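Local coordinates for protein triacylglycerol lipase (Yarrowia lipolytica, PDB 3O0D) that probably hydrolyses the ester bonds of triacylglycerols, as a secreted, glycosylated lipase of the alpha/beta-hydrolase fold, at residues S8-E13 and V262-G267; N52-E57 and V74-K79; V248-P253 and L290-T295. All coordinates share one frame; numbering follows the deposited sequence.

Contact 1: residues S8-E13 and V262-G267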
ATOM      1  N   SER A   8      -5.046   0.512 -19.844  1.00  9.34           N
ATOM      2  CA  SER A   8      -6.237  -0.287 -20.197  1.00  9.81           C
ATOM      3  C   SER A   8      -7.350   0.052 -19.190  1.00  8.61           C
ATOM      4  O   SER A   8      -7.110   0.344 -18.024  1.00 10.80           O
ATOM      5  CB  SER A   8      -5.889  -1.818 -19.974  1.00 11.26           C
ATOM      6  OG  SER A   8      -4.971  -2.225 -20.990  1.00 16.93           O
ATOM      7  N   HIS A   9      -8.574  -0.012 -19.671  1.00  9.30           N
ATOM      8  CA  HIS A   9      -9.731   0.154 -18.815  1.00  8.69           C
ATOM      9  C   HIS A   9     -10.060  -1.028 -17.940  1.00  8.74           C
ATOM     10  O   HIS A   9      -9.474  -2.107 -18.141  1.00 11.81           O
ATOM     11  CB  HIS A   9     -10.990   0.549 -19.705  1.00  9.07           C
ATOM     12  CG  HIS A   9     -10.929   1.925 -20.240  1.00 10.85           C
ATOM     13  ND1 HIS A   9     -11.094   3.020 -19.416  1.00 10.67           N
ATOM     14  CD2 HIS A   9     -10.632   2.417 -21.484  1.00 12.84           C
ATOM     15  CE1 HIS A   9     -10.995   4.132 -20.160  1.00 10.88           C
ATOM     16  NE2 HIS A   9     -10.681   3.789 -21.392  1.00 13.06           N
ATOM     17  N   ILE A  10     -11.001  -0.830 -16.990  1.00  7.36           N
ATOM     18  CA  ILE A  10     -11.387  -1.911 -16.076  1.00  8.93           C
ATOM     19  C   ILE A  10     -12.902  -2.026 -16.059  1.00  9.36           C
ATOM     20  O   ILE A  10     -13.601  -1.108 -16.550  1.00 11.45           O
ATOM     21  CB  ILE A  10     -10.948  -1.632 -14.593  1.00 10.79           C
ATOM     22  CG1 ILE A  10     -11.576  -0.345 -13.991  1.00 10.29           C
ATOM     23  CG2 ILE A  10      -9.352  -1.547 -14.556  1.00 10.21           C
ATOM     24  CD1 ILE A  10     -11.251  -0.241 -12.430  1.00 11.59           C
ATOM     25  N   ASP A  11     -13.394  -3.101 -15.482  1.00 10.41           N
ATOM     26  CA  ASP A  11     -14.808  -3.303 -15.335  1.00 13.14           C
ATOM     27  C   ASP A  11     -15.296  -2.962 -13.921  1.00 12.00           C
ATOM     28  O   ASP A  11     -14.537  -2.681 -13.087  1.00  9.79           O
ATOM     29  CB  ASP A  11     -15.180  -4.727 -15.711  1.00 15.38           C
ATOM     30  CG  ASP A  11     -14.595  -5.765 -14.782  1.00 19.64           C
ATOM     31  OD1 ASP A  11     -14.065  -5.469 -13.756  1.00 16.64           O
ATOM     32  OD2 ASP A  11     -14.692  -6.924 -15.136  1.00 23.30           O
ATOM     33  N   GLN A  12     -16.603  -2.937 -13.735  1.00 10.64           N
ATOM     34  CA  GLN A  12     -17.130  -2.411 -12.508  1.00 10.64           C
ATOM     35  C   GLN A  12     -16.759  -3.321 -11.316  1.00  9.60           C
ATOM     36  O   GLN A  12     -16.499  -2.809 -10.230  1.00  8.96           O
ATOM     37  CB  GLN A  12     -18.655  -2.303 -12.580  1.00  9.57           C
ATOM     38  CG  GLN A  12     -19.323  -1.647 -11.334  1.00  9.12           C
ATOM     39  CD  GLN A  12     -18.993  -0.158 -11.259  1.00 11.97           C
ATOM     40  OE1 GLN A  12     -19.129   0.624 -12.229  1.00 10.57           O
ATOM     41  NE2 GLN A  12     -18.473   0.241 -10.110  1.00 10.23           N
ATOM     42  N   GLU A  13     -16.687  -4.629 -11.587  1.00 10.00           N
ATOM     43  CA  GLU A  13     -16.304  -5.533 -10.506  1.00 10.52           C
ATOM     44  C   GLU A  13     -14.880  -5.175  -9.949  1.00  9.74           C
ATOM     45  O   GLU A  13     -14.665  -5.240  -8.721  1.00  9.12           O
ATOM     46  CB  GLU A  13     -16.362  -6.977 -10.955  1.00 12.39           C
ATOM     47  CG  GLU A  13     -16.076  -7.874  -9.870  1.00 17.94           C
ATOM     48  CD  GLU A  13     -16.127  -9.372 -10.281  1.00 30.41           C
ATOM     49  OE1 GLU A  13     -16.404  -9.672 -11.455  1.00 29.20           O
ATOM     50  OE2 GLU A  13     -15.877 -10.226  -9.375  1.00 31.12           O
ATOM     51  N   VAL A 262     -10.564   4.969 -14.150  1.00  8.92           N
ATOM     52  CA  VAL A 262      -9.555   4.239 -13.369  1.00  9.22           C
ATOM     53  C   VAL A 262      -8.875   3.238 -14.394  1.00  9.20           C
ATOM     54  O   VAL A 262      -9.590   2.409 -15.000  1.00 11.21           O
ATOM     55  CB  VAL A 262     -10.217   3.468 -12.232  1.00  7.36           C
ATOM     56  CG1 VAL A 262      -9.161   2.644 -11.367  1.00  9.24           C
ATOM     57  CG2 VAL A 262     -11.081   4.331 -11.282  1.00 11.06           C
ATOM     58  N   VAL A 263      -7.559   3.309 -14.575  1.00  8.28           N
ATOM     59  CA  VAL A 263      -6.946   2.583 -15.693  1.00  7.44           C
ATOM     60  C   VAL A 263      -5.792   1.737 -15.112  1.00  7.97           C
ATOM     61  O   VAL A 263      -5.177   2.113 -14.096  1.00  8.85           O
ATOM     62  CB  VAL A 263      -6.466   3.510 -16.845  1.00  9.76           C
ATOM     63  CG1 VAL A 263      -7.689   4.169 -17.538  1.00 11.88           C
ATOM     64  CG2 VAL A 263      -5.433   4.593 -16.301  1.00 10.42           C
ATOM     65  N   MET A 264      -5.473   0.625 -15.806  1.00 10.17           N
ATOM     66  CA  MET A 264      -4.311  -0.172 -15.403  1.00  8.99           C
ATOM     67  C   MET A 264      -3.143   0.279 -16.277  1.00 11.10           C
ATOM     68  O   MET A 264      -3.277   0.408 -17.502  1.00 12.46           O
ATOM     69  CB  MET A 264      -4.631  -1.651 -15.762  1.00 11.45           C
ATOM     70  CG  MET A 264      -5.937  -2.230 -15.169  1.00 12.15           C
ATOM     71  SD  MET A 264      -5.929  -2.138 -13.392  1.00 10.87           S
ATOM     72  CE  MET A 264      -4.701  -3.451 -12.930  1.00  9.32           C
ATOM     73  N   CYS A 265      -1.997   0.609 -15.646  1.00 10.05           N
ATOM     74  CA  CYS A 265      -0.874   1.225 -16.382  1.00 13.05           C
ATOM     75  C   CYS A 265       0.184   0.164 -16.573  1.00  9.76           C
ATOM     76  O   CYS A 265       0.471  -0.483 -15.601  1.00 13.71           O
ATOM     77  CB  CYS A 265      -0.260   2.301 -15.450  1.00 11.25           C
ATOM     78  SG  CYS A 265      -1.577   3.550 -15.055  1.00 14.46           S
ATOM     79  N   GLN A 266       0.715   0.069 -17.772  1.00 11.62           N
ATOM     80  CA  GLN A 266       1.991  -0.770 -17.989  1.00 12.33           C
ATOM     81  C   GLN A 266       3.185  -0.037 -17.411  1.00 12.58           C
ATOM     82  O   GLN A 266       3.234   1.196 -17.296  1.00 13.20           O
ATOM     83  CB  GLN A 266       2.241  -1.087 -19.394  1.00 13.04           C
ATOM     84  CG  GLN A 266       1.112  -1.952 -20.031  1.00 14.86           C
ATOM     85  CD  GLN A 266       1.145  -3.372 -19.670  1.00 14.75           C
ATOM     86  OE1 GLN A 266       1.680  -3.762 -18.649  1.00 16.59           O
ATOM     87  NE2 GLN A 266       0.491  -4.206 -20.496  1.00 15.84           N
ATOM     88  N   GLY A 267       4.164  -0.836 -17.030  1.00 12.39           N
ATOM     89  CA  GLY A 267       5.510  -0.311 -16.711  1.00 15.17           C
ATOM     90  C   GLY A 267       5.820   0.182 -15.338  1.00 15.42           C
ATOM     91  O   GLY A 267       4.957   0.389 -14.465  1.00 13.91           O
TER
HETATM   92  O   HOH W   1      -2.395  -1.513 -19.648  1.00 21.53           O
HETATM   93  O   HOH W   2     -11.647   2.079 -16.842  1.00  9.75           O

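Contact 2: residues N52-E57 and V74-K79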
ATOM      1  N   ASN A  52     -19.926  -8.882   8.967  1.00  9.06           N
ATOM      2  CA  ASN A  52     -19.189 -10.104   9.366  1.00 10.09           C
ATOM      3  C   ASN A  52     -17.717  -9.943   9.469  1.00 11.53           C
ATOM      4  O   ASN A  52     -16.940 -10.887   9.309  1.00 10.33           O
ATOM      5  CB  ASN A  52     -19.553 -11.263   8.412  1.00 10.92           C
ATOM      6  CG  ASN A  52     -19.810 -12.544   9.168  1.00 11.13           C
ATOM      7  OD1 ASN A  52     -19.459 -12.733  10.337  1.00 11.55           O
ATOM      8  ND2 ASN A  52     -20.450 -13.558   8.411  1.00  9.25           N
ATOM      9  N   VAL A  53     -17.293  -8.690   9.799  1.00 11.72           N
ATOM     10  CA  VAL A  53     -15.876  -8.450  10.023  1.00 11.09           C
ATOM     11  C   VAL A  53     -15.730  -8.229  11.512  1.00 10.57           C
ATOM     12  O   VAL A  53     -16.568  -7.593  12.150  1.00 11.19           O
ATOM     13  CB  VAL A  53     -15.396  -7.212   9.266  1.00  9.79           C
ATOM     14  CG1 VAL A  53     -13.980  -6.703   9.768  1.00 11.01           C
ATOM     15  CG2 VAL A  53     -15.307  -7.505   7.724  1.00  9.97           C
ATOM     16  N   GLU A  54     -14.660  -8.808  12.038  1.00 11.75           N
ATOM     17  CA  GLU A  54     -14.293  -8.554  13.498  1.00 12.89           C
ATOM     18  C   GLU A  54     -12.892  -8.028  13.598  1.00 12.79           C
ATOM     19  O   GLU A  54     -11.935  -8.550  12.994  1.00 11.97           O
ATOM     20  CB  GLU A  54     -14.528  -9.789  14.340  1.00 16.73           C
ATOM     21  CG  GLU A  54     -13.701 -10.898  13.945  1.00 22.11           C
ATOM     22  CD  GLU A  54     -13.839 -12.110  14.926  1.00 30.71           C
ATOM     23  OE1 GLU A  54     -14.079 -11.916  16.134  1.00 30.37           O
ATOM     24  OE2 GLU A  54     -13.714 -13.261  14.472  1.00 27.66           O
ATOM     25  N   LEU A  55     -12.799  -6.931  14.373  1.00 13.43           N
ATOM     26  CA  LEU A  55     -11.537  -6.333  14.711  1.00 12.91           C
ATOM     27  C   LEU A  55     -10.812  -7.353  15.671  1.00 13.92           C
ATOM     28  O   LEU A  55     -11.438  -7.811  16.671  1.00 16.96           O
ATOM     29  CB  LEU A  55     -11.775  -5.020  15.374  1.00 15.99           C
ATOM     30  CG  LEU A  55     -10.465  -4.350  15.883  1.00 15.45           C
ATOM     31  CD1 LEU A  55      -9.506  -3.882  14.710  1.00 19.75           C
ATOM     32  CD2 LEU A  55     -10.814  -3.194  16.795  1.00 20.30           C
ATOM     33  N   ILE A  56      -9.578  -7.660  15.315  1.00 12.66           N
ATOM     34  CA  ILE A  56      -8.768  -8.542  16.203  1.00 14.77           C
ATOM     35  C   ILE A  56      -7.966  -7.641  17.165  1.00 15.54           C
ATOM     36  O   ILE A  56      -8.041  -7.813  18.421  1.00 16.42           O
ATOM     37  CB  ILE A  56      -7.892  -9.545  15.433  1.00 14.47           C
ATOM     38  CG1 ILE A  56      -8.837 -10.525  14.636  1.00 15.52           C
ATOM     39  CG2 ILE A  56      -6.982 -10.343  16.495  1.00 15.21           C
ATOM     40  CD1 ILE A  56     -10.146 -10.954  15.392  1.00 17.81           C
ATOM     41  N   GLU A  57      -7.197  -6.726  16.587  1.00 15.12           N
ATOM     42  CA  GLU A  57      -6.269  -5.915  17.420  1.00 16.88           C
ATOM     43  C   GLU A  57      -5.940  -4.654  16.673  1.00 17.60           C
ATOM     44  O   GLU A  57      -5.704  -4.702  15.473  1.00 17.34           O
ATOM     45  CB  GLU A  57      -4.945  -6.699  17.632  1.00 18.40           C
ATOM     46  CG  GLU A  57      -4.048  -6.040  18.668  1.00 24.88           C
ATOM     47  CD  GLU A  57      -2.958  -6.977  19.248  1.00 31.79           C
ATOM     48  OE1 GLU A  57      -3.181  -8.212  19.398  1.00 34.42           O
ATOM     49  OE2 GLU A  57      -1.901  -6.417  19.616  1.00 39.13           O
ATOM     50  N   VAL A  74     -10.608  -9.793  10.734  1.00 11.50           N
ATOM     51  CA  VAL A  74     -10.967 -11.047  10.006  1.00  9.35           C
ATOM     52  C   VAL A  74     -12.366 -10.799   9.395  1.00  7.71           C
ATOM     53  O   VAL A  74     -13.299 -10.431  10.107  1.00  9.92           O
ATOM     54  CB  VAL A  74     -11.042 -12.214  10.973  1.00 11.43           C
ATOM     55  CG1 VAL A  74     -11.478 -13.485  10.157  1.00 12.03           C
ATOM     56  CG2 VAL A  74      -9.635 -12.454  11.567  1.00 14.04           C
ATOM     57  N   ASP A  75     -12.484 -11.057   8.092  1.00  9.28           N
ATOM     58  CA  ASP A  75     -13.778 -10.813   7.369  1.00  8.42           C
ATOM     59  C   ASP A  75     -14.222 -12.285   7.044  1.00  9.54           C
ATOM     60  O   ASP A  75     -13.651 -12.971   6.175  1.00 10.32           O
ATOM     61  CB  ASP A  75     -13.491 -10.078   6.119  1.00  8.56           C
ATOM     62  CG  ASP A  75     -14.771  -9.711   5.342  1.00 10.07           C
ATOM     63  OD1 ASP A  75     -15.733 -10.503   5.445  1.00 12.80           O
ATOM     64  OD2 ASP A  75     -14.785  -8.676   4.638  1.00 11.33           O
ATOM     65  N   HIS A  76     -15.216 -12.695   7.803  1.00  9.35           N
ATOM     66  CA  HIS A  76     -15.836 -14.021   7.663  1.00 11.94           C
ATOM     67  C   HIS A  76     -16.746 -14.037   6.463  1.00 13.00           C
ATOM     68  O   HIS A  76     -17.182 -15.149   6.055  1.00 15.11           O
ATOM     69  CB  HIS A  76     -16.647 -14.271   8.932  1.00 10.17           C
ATOM     70  CG  HIS A  76     -15.799 -14.375  10.162  1.00 12.59           C
ATOM     71  ND1 HIS A  76     -14.904 -15.412  10.353  1.00 12.60           N
ATOM     72  CD2 HIS A  76     -15.645 -13.546  11.215  1.00 18.23           C
ATOM     73  CE1 HIS A  76     -14.247 -15.226  11.496  1.00 14.84           C
ATOM     74  NE2 HIS A  76     -14.703 -14.116  12.051  1.00 16.10           N
ATOM     75  N   ALA A  77     -17.121 -12.876   5.906  1.00 12.12           N
ATOM     76  CA  ALA A  77     -17.974 -12.922   4.663  1.00 11.99           C
ATOM     77  C   ALA A  77     -17.096 -13.156   3.478  1.00 11.98           C
ATOM     78  O   ALA A  77     -17.428 -13.933   2.568  1.00 12.83           O
ATOM     79  CB  ALA A  77     -18.781 -11.651   4.488  1.00 11.59           C
ATOM     80  N   SER A  78     -15.960 -12.503   3.402  1.00 10.66           N
ATOM     81  CA  SER A  78     -15.083 -12.682   2.247  1.00 11.67           C
ATOM     82  C   SER A  78     -14.020 -13.769   2.490  1.00 11.69           C
ATOM     83  O   SER A  78     -13.304 -14.116   1.507  1.00 12.52           O
ATOM     84  CB  SER A  78     -14.386 -11.327   1.876  1.00 13.86           C
ATOM     85  OG  SER A  78     -13.494 -11.021   2.952  1.00 12.79           O
ATOM     86  N   LYS A  79     -13.986 -14.301   3.706  1.00 13.48           N
ATOM     87  CA  LYS A  79     -12.924 -15.292   4.121  1.00 12.68           C
ATOM     88  C   LYS A  79     -11.518 -14.767   3.922  1.00 11.82           C
ATOM     89  O   LYS A  79     -10.669 -15.331   3.188  1.00 11.44           O
ATOM     90  CB  LYS A  79     -13.105 -16.609   3.295  1.00 14.59           C
ATOM     91  CG  LYS A  79     -14.308 -17.485   3.778  1.00 21.31           C
ATOM     92  CD  LYS A  79     -15.561 -16.761   3.531  1.00 23.13           C
ATOM     93  CE  LYS A  79     -16.936 -17.526   3.857  1.00 25.49           C
ATOM     94  NZ  LYS A  79     -18.085 -16.794   3.193  1.00 23.87           N
TER

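Contact 3: residues V248-P253 and L290-T295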
ATOM      1  N   VAL A 248      -2.193   1.199 -10.798  1.00  8.97           N
ATOM      2  CA  VAL A 248      -3.612   1.421 -11.152  1.00  8.91           C
ATOM      3  C   VAL A 248      -3.886   2.929 -10.880  1.00  8.22           C
ATOM      4  O   VAL A 248      -3.698   3.374  -9.785  1.00 10.09           O
ATOM      5  CB  VAL A 248      -4.449   0.663 -10.184  1.00  8.68           C
ATOM      6  CG1 VAL A 248      -5.984   0.902 -10.525  1.00  8.54           C
ATOM      7  CG2 VAL A 248      -4.085  -0.905 -10.330  1.00  9.32           C
ATOM      8  N   PHE A 249      -4.250   3.684 -11.903  1.00  8.40           N
ATOM      9  CA  PHE A 249      -4.226   5.153 -11.823  1.00  8.48           C
ATOM     10  C   PHE A 249      -5.657   5.641 -11.880  1.00  8.56           C
ATOM     11  O   PHE A 249      -6.408   5.306 -12.802  1.00  9.65           O
ATOM     12  CB  PHE A 249      -3.494   5.653 -13.040  1.00  7.60           C
ATOM     13  CG  PHE A 249      -3.318   7.150 -13.104  1.00  6.73           C
ATOM     14  CD1 PHE A 249      -2.569   7.823 -12.070  1.00 11.86           C
ATOM     15  CD2 PHE A 249      -3.818   7.849 -14.180  1.00  9.43           C
ATOM     16  CE1 PHE A 249      -2.274   9.221 -12.250  1.00 11.51           C
ATOM     17  CE2 PHE A 249      -3.603   9.206 -14.334  1.00 10.75           C
ATOM     18  CZ  PHE A 249      -2.805   9.886 -13.342  1.00 11.11           C
ATOM     19  N   ILE A 250      -5.974   6.520 -10.911  1.00  7.76           N
ATOM     20  CA  ILE A 250      -7.294   7.197 -10.916  1.00  7.36           C
ATOM     21  C   ILE A 250      -7.051   8.500 -11.659  1.00  8.75           C
ATOM     22  O   ILE A 250      -6.454   9.429 -11.079  1.00 10.03           O
ATOM     23  CB  ILE A 250      -7.696   7.488  -9.509  1.00  7.74           C
ATOM     24  CG1 ILE A 250      -7.881   6.197  -8.688  1.00  7.11           C
ATOM     25  CG2 ILE A 250      -9.026   8.296  -9.506  1.00  8.42           C
ATOM     26  CD1 ILE A 250      -8.047   6.512  -7.143  1.00  8.58           C
ATOM     27  N   ASP A 251      -7.483   8.522 -12.925  1.00  9.35           N
ATOM     28  CA  ASP A 251      -7.306   9.725 -13.734  1.00 10.51           C
ATOM     29  C   ASP A 251      -8.536  10.623 -13.568  1.00  9.87           C
ATOM     30  O   ASP A 251      -9.380  10.740 -14.500  1.00 10.36           O
ATOM     31  CB  ASP A 251      -7.064   9.339 -15.195  1.00 11.67           C
ATOM     32  CG  ASP A 251      -6.489  10.516 -16.017  1.00 13.84           C
ATOM     33  OD1 ASP A 251      -6.532  11.654 -15.532  1.00 13.81           O
ATOM     34  OD2 ASP A 251      -5.951  10.259 -17.120  1.00 16.03           O
ATOM     35  N   TRP A 252      -8.636  11.267 -12.413  1.00  9.50           N
ATOM     36  CA  TRP A 252      -9.864  12.081 -12.074  1.00  8.99           C
ATOM     37  C   TRP A 252      -9.442  12.970 -10.956  1.00 11.25           C
ATOM     38  O   TRP A 252      -8.685  12.541 -10.117  1.00 11.87           O
ATOM     39  CB  TRP A 252     -10.978  11.126 -11.580  1.00  9.84           C
ATOM     40  CG  TRP A 252     -12.368  11.770 -11.608  1.00 10.65           C
ATOM     41  CD1 TRP A 252     -13.145  12.099 -10.525  1.00 11.56           C
ATOM     42  CD2 TRP A 252     -13.048  12.256 -12.770  1.00 10.37           C
ATOM     43  NE1 TRP A 252     -14.331  12.701 -10.971  1.00 13.05           N
ATOM     44  CE2 TRP A 252     -14.305  12.765 -12.332  1.00 13.54           C
ATOM     45  CE3 TRP A 252     -12.804  12.126 -14.142  1.00 12.60           C
ATOM     46  CZ2 TRP A 252     -15.272  13.255 -13.234  1.00 15.04           C
ATOM     47  CZ3 TRP A 252     -13.766  12.604 -15.094  1.00 13.15           C
ATOM     48  CH2 TRP A 252     -14.986  13.177 -14.595  1.00 14.74           C
ATOM     49  N   PRO A 253     -10.021  14.162 -10.888  1.00 11.24           N
ATOM     50  CA  PRO A 253      -9.547  15.049  -9.839  1.00 12.52           C
ATOM     51  C   PRO A 253     -10.163  14.825  -8.509  1.00 14.94           C
ATOM     52  O   PRO A 253      -9.501  15.217  -7.529  1.00 18.69           O
ATOM     53  CB  PRO A 253      -9.929  16.463 -10.344  1.00 13.34           C
ATOM     54  CG  PRO A 253     -10.509  16.294 -11.662  1.00 15.20           C
ATOM     55  CD  PRO A 253     -10.797  14.821 -11.950  1.00 13.28           C
ATOM     56  N   LEU A 290      -5.164  12.662  -0.696  1.00  9.78           N
ATOM     57  CA  LEU A 290      -6.319  12.043   0.052  1.00 11.09           C
ATOM     58  C   LEU A 290      -7.355  11.375  -0.877  1.00 11.40           C
ATOM     59  O   LEU A 290      -8.176  10.648  -0.369  1.00 12.52           O
ATOM     60  CB  LEU A 290      -7.089  13.054   0.910  1.00 11.56           C
ATOM     61  CG  LEU A 290      -6.160  13.871   1.830  1.00 12.49           C
ATOM     62  CD1 LEU A 290      -7.059  14.675   2.816  1.00 11.31           C
ATOM     63  CD2 LEU A 290      -5.138  12.925   2.539  1.00 13.61           C
ATOM     64  N   GLN A 291      -7.381  11.736  -2.149  1.00 11.05           N
ATOM     65  CA  GLN A 291      -8.467  11.415  -3.066  1.00 11.13           C
ATOM     66  C   GLN A 291      -8.331  10.079  -3.787  1.00  9.18           C
ATOM     67  O   GLN A 291      -7.926  10.051  -4.882  1.00  9.77           O
ATOM     68  CB  GLN A 291      -8.699  12.566  -4.085  1.00 11.82           C
ATOM     69  CG  GLN A 291      -9.031  13.868  -3.422  1.00 12.93           C
ATOM     70  CD  GLN A 291      -8.928  15.068  -4.346  1.00 17.42           C
ATOM     71  OE1 GLN A 291      -7.959  15.269  -4.981  1.00 15.09           O
ATOM     72  NE2 GLN A 291      -9.938  15.891  -4.323  1.00 18.81           N
ATOM     73  N   TYR A 292      -8.695   9.012  -3.077  1.00  9.39           N
ATOM     74  CA  TYR A 292      -8.551   7.640  -3.525  1.00  9.89           C
ATOM     75  C   TYR A 292      -9.893   6.883  -3.380  1.00  8.98           C
ATOM     76  O   TYR A 292     -10.031   6.124  -2.523  1.00  9.17           O
ATOM     77  CB  TYR A 292      -7.433   6.921  -2.740  1.00  8.93           C
ATOM     78  CG  TYR A 292      -6.049   7.260  -3.253  1.00 11.74           C
ATOM     79  CD1 TYR A 292      -5.336   8.336  -2.751  1.00  9.99           C
ATOM     80  CD2 TYR A 292      -5.484   6.550  -4.245  1.00 10.75           C
ATOM     81  CE1 TYR A 292      -4.123   8.667  -3.229  1.00  7.90           C
ATOM     82  CE2 TYR A 292      -4.271   6.860  -4.735  1.00  8.97           C
ATOM     83  CZ  TYR A 292      -3.566   7.944  -4.258  1.00  6.99           C
ATOM     84  OH  TYR A 292      -2.355   8.230  -4.835  1.00 11.35           O
ATOM     85  N   PHE A 293     -10.819   7.143  -4.298  1.00  9.28           N
ATOM     86  CA  PHE A 293     -12.203   6.614  -4.256  1.00  7.96           C
ATOM     87  C   PHE A 293     -13.032   7.266  -3.143  1.00  9.65           C
ATOM     88  O   PHE A 293     -14.045   7.865  -3.391  1.00 11.07           O
ATOM     89  CB  PHE A 293     -12.272   5.071  -4.153  1.00  8.86           C
ATOM     90  CG  PHE A 293     -11.682   4.348  -5.332  1.00  7.57           C
ATOM     91  CD1 PHE A 293     -10.419   3.870  -5.280  1.00  9.29           C
ATOM     92  CD2 PHE A 293     -12.405   4.085  -6.452  1.00  9.05           C
ATOM     93  CE1 PHE A 293      -9.863   3.282  -6.287  1.00  9.29           C
ATOM     94  CE2 PHE A 293     -11.808   3.453  -7.481  1.00 10.83           C
ATOM     95  CZ  PHE A 293     -10.526   3.047  -7.370  1.00 10.05           C
ATOM     96  N   VAL A 294     -12.532   7.120  -1.923  1.00 10.16           N
ATOM     97  CA  VAL A 294     -13.020   7.825  -0.761  1.00 10.28           C
ATOM     98  C   VAL A 294     -11.903   8.766  -0.243  1.00  9.47           C
ATOM     99  O   VAL A 294     -10.822   8.629  -0.656  1.00  9.01           O
ATOM    100  CB  VAL A 294     -13.413   6.889   0.374  1.00  9.84           C
ATOM    101  CG1 VAL A 294     -14.450   5.934  -0.057  1.00 13.83           C
ATOM    102  CG2 VAL A 294     -12.244   6.117   0.802  1.00 12.07           C
ATOM    103  N   THR A 295     -12.253   9.706   0.625  1.00 11.57           N
ATOM    104  CA  THR A 295     -11.223  10.592   1.208  1.00 11.21           C
ATOM    105  C   THR A 295     -10.391   9.828   2.223  1.00 13.72           C
ATOM    106  O   THR A 295     -10.963   9.251   3.132  1.00 17.60           O
ATOM    107  CB  THR A 295     -11.902  11.807   1.881  1.00 13.23           C
ATOM    108  OG1 THR A 295     -12.559  12.538   0.821  1.00 15.98           O
ATOM    109  CG2 THR A 295     -10.772  12.674   2.444  1.00 13.33           C
TER

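Contact 1: residues S8-E13 and V262-G267
Near one margin of the central mixed sheet of this alpha/beta-hydrolase, the end of strand 3-8 pairs antiparallel with strand 262-265 just before the chain turns into helix 12-27. Ser8 and Met264 form a hydrogen-bonded pair in which both backbone groups of each residue are used. Ser8 O accepts from Met264 N at 2.8 Å, almost straight (164° at the hydrogen), and Ser8 N donates a hydrogen bond to Met264 O at 2.9 Å along a more bent path of 140°. Both donors lie in the plane of the carbonyl they meet. Ser8 O also receives a CA-H contact from Val263, and Met264 O accepts a second hydrogen bond from a water that is also hydrogen-bonded to Ser8 OG.

Past Ser8 the chain leaves the sheet, and a second water bridges the two segments. It accepts from Ile10 N (3.0 Å) and donates to Val262 O (2.8 Å), and it is hydrogen-bonded to His9 ND1 (2.8 Å), lying in the ring plane at its edge.

The apolar part rests on Ile10. Its CG1 takes the crowded position between backbone N and carbonyl carbon (chi1 61°), which sends CD1 to Val262 CG1 at 3.7 Å, while CG2 meets CG of Met264 at 3.5 Å, the two side chains crossing at about a right angle. Tyr15 and Phe18 of helix 12-27 pack on the same isoleucine. An alanine here would remove both branches and would probably loosen the packing between the helix start and strand 262-265. Met264, bent at both chi2 and chi3, curls past this branch so that its SD lies 3.7 Å from Ile10 CG2.

Contact 2: residues N52-E57 and V74-K79
The beta hairpin of strands 53-60 and 68-75, at one border of the central sheet, is joined here at its open end, where the second strand gives way to the turn at residues 76-79. Glu54 and Val74 are a hydrogen-bonded antiparallel pair: Glu54 N reaches Val74 O and Val74 N reaches Glu54 O, both nearly straight. Val53 and Asp75 follow as a non-hydrogen-bonded pair, and a further backbone bond, from His76 N to Asn52 O at 2.9 Å, extends the pairing past the end of the strand.

On the face carrying Glu54 and Val74, a histidine-carboxylate bond spans the two segments. The Glu54 chain, with CG in the crowded position between backbone N and carbonyl carbon (chi1 63°) and extended beyond it, brings OE2 to 2.8 Å from His76 NE2. This N-H points straight at its acceptor (172°). OE2 lies in the ring plane, yet the nitrogen sits above the carboxylate plane, since the two groups are turned 51° against each other. Val74 CG1 lies over the rim of one ring face, and ND1 is held by Tyr154 OH, so both ring nitrogens are engaged and the ring is fixed in rotation; the nearby carboxylate would probably favour its protonated form. Ile56 CG1 adds apolar contact with Val74 CG2 at 3.7 Å, and Val147 of helix 127-150 covers both.

Farther along the hairpin, Ile56 and Glu57 both face Leu72, a classic beta bulge. On the opposite face of the strands Asp75 CG lies only 3.3 Å from Val53 CG2. Its OD2 bonds to Tyr82 OH, whereas OD1 accepts from Ser78 N at 2.9 Å, an Asx motif that shapes the turn.

Contact 3: residues V248-P253 and L290-T295
Apolar contact comes almost wholly from one methyl group. Ile250, at the end of strand 247-250, has CG1 beside its backbone N and an extended chi2 (170°), so that CD1 reaches into the loop that follows helix 285-290. Ile250 CD1 lies 3.8 Å from Tyr292 CA and 3.9 Å from Tyr292 CD2. Ile250 CD1 also stands 4.2 Å from the centroid of the Phe293 ring, 29° off the normal: an off-centre CH-pi contact. Phe18 and Ala22 of helix 12-27 pack against Phe293, and Tyr15 of that helix meets its ring edge to face.

Polar contact across the segments is close but makes no hydrogen bond. The extended Gln291 side chain sets OE1 3.0 Å from Pro253 O, two acceptors side by side, and NE2 is badly angled for the same oxygen. OE1 has its donor in His227 NE2, which holds the amide where it is.

The Tyr292 hydroxyl is hydrogen-bonded to Asp230 OD2. Since Asp230 is probably the acid of a Ser-His-Asp triad, the arrangement fits a second-shell tyrosine beside the catalytic site of an alpha/beta-hydrolase.

All three contacts reach the same mixed sheet at different places. Contact 2 is at the margin formed by strand 53-60, with its centre about 28 Å from that of contact 1 and about 26 Å from that of contact 3; it touches neither. Contacts 1 and 3 are neighbours, about 13 Å between centres, because strands 262-265 and 247-250 lie side by side: Val263 O and Phe249 N are 2.9 Å apart, a probable hydrogen bond. Along the chain, contact 2 lies between the two segments of contact 1, while those of contacts 1 and 3 alternate. Segment 8-13 pairs with a late strand, 262-265, beside that of contact 3, whose loop touches the probable catalytic acid.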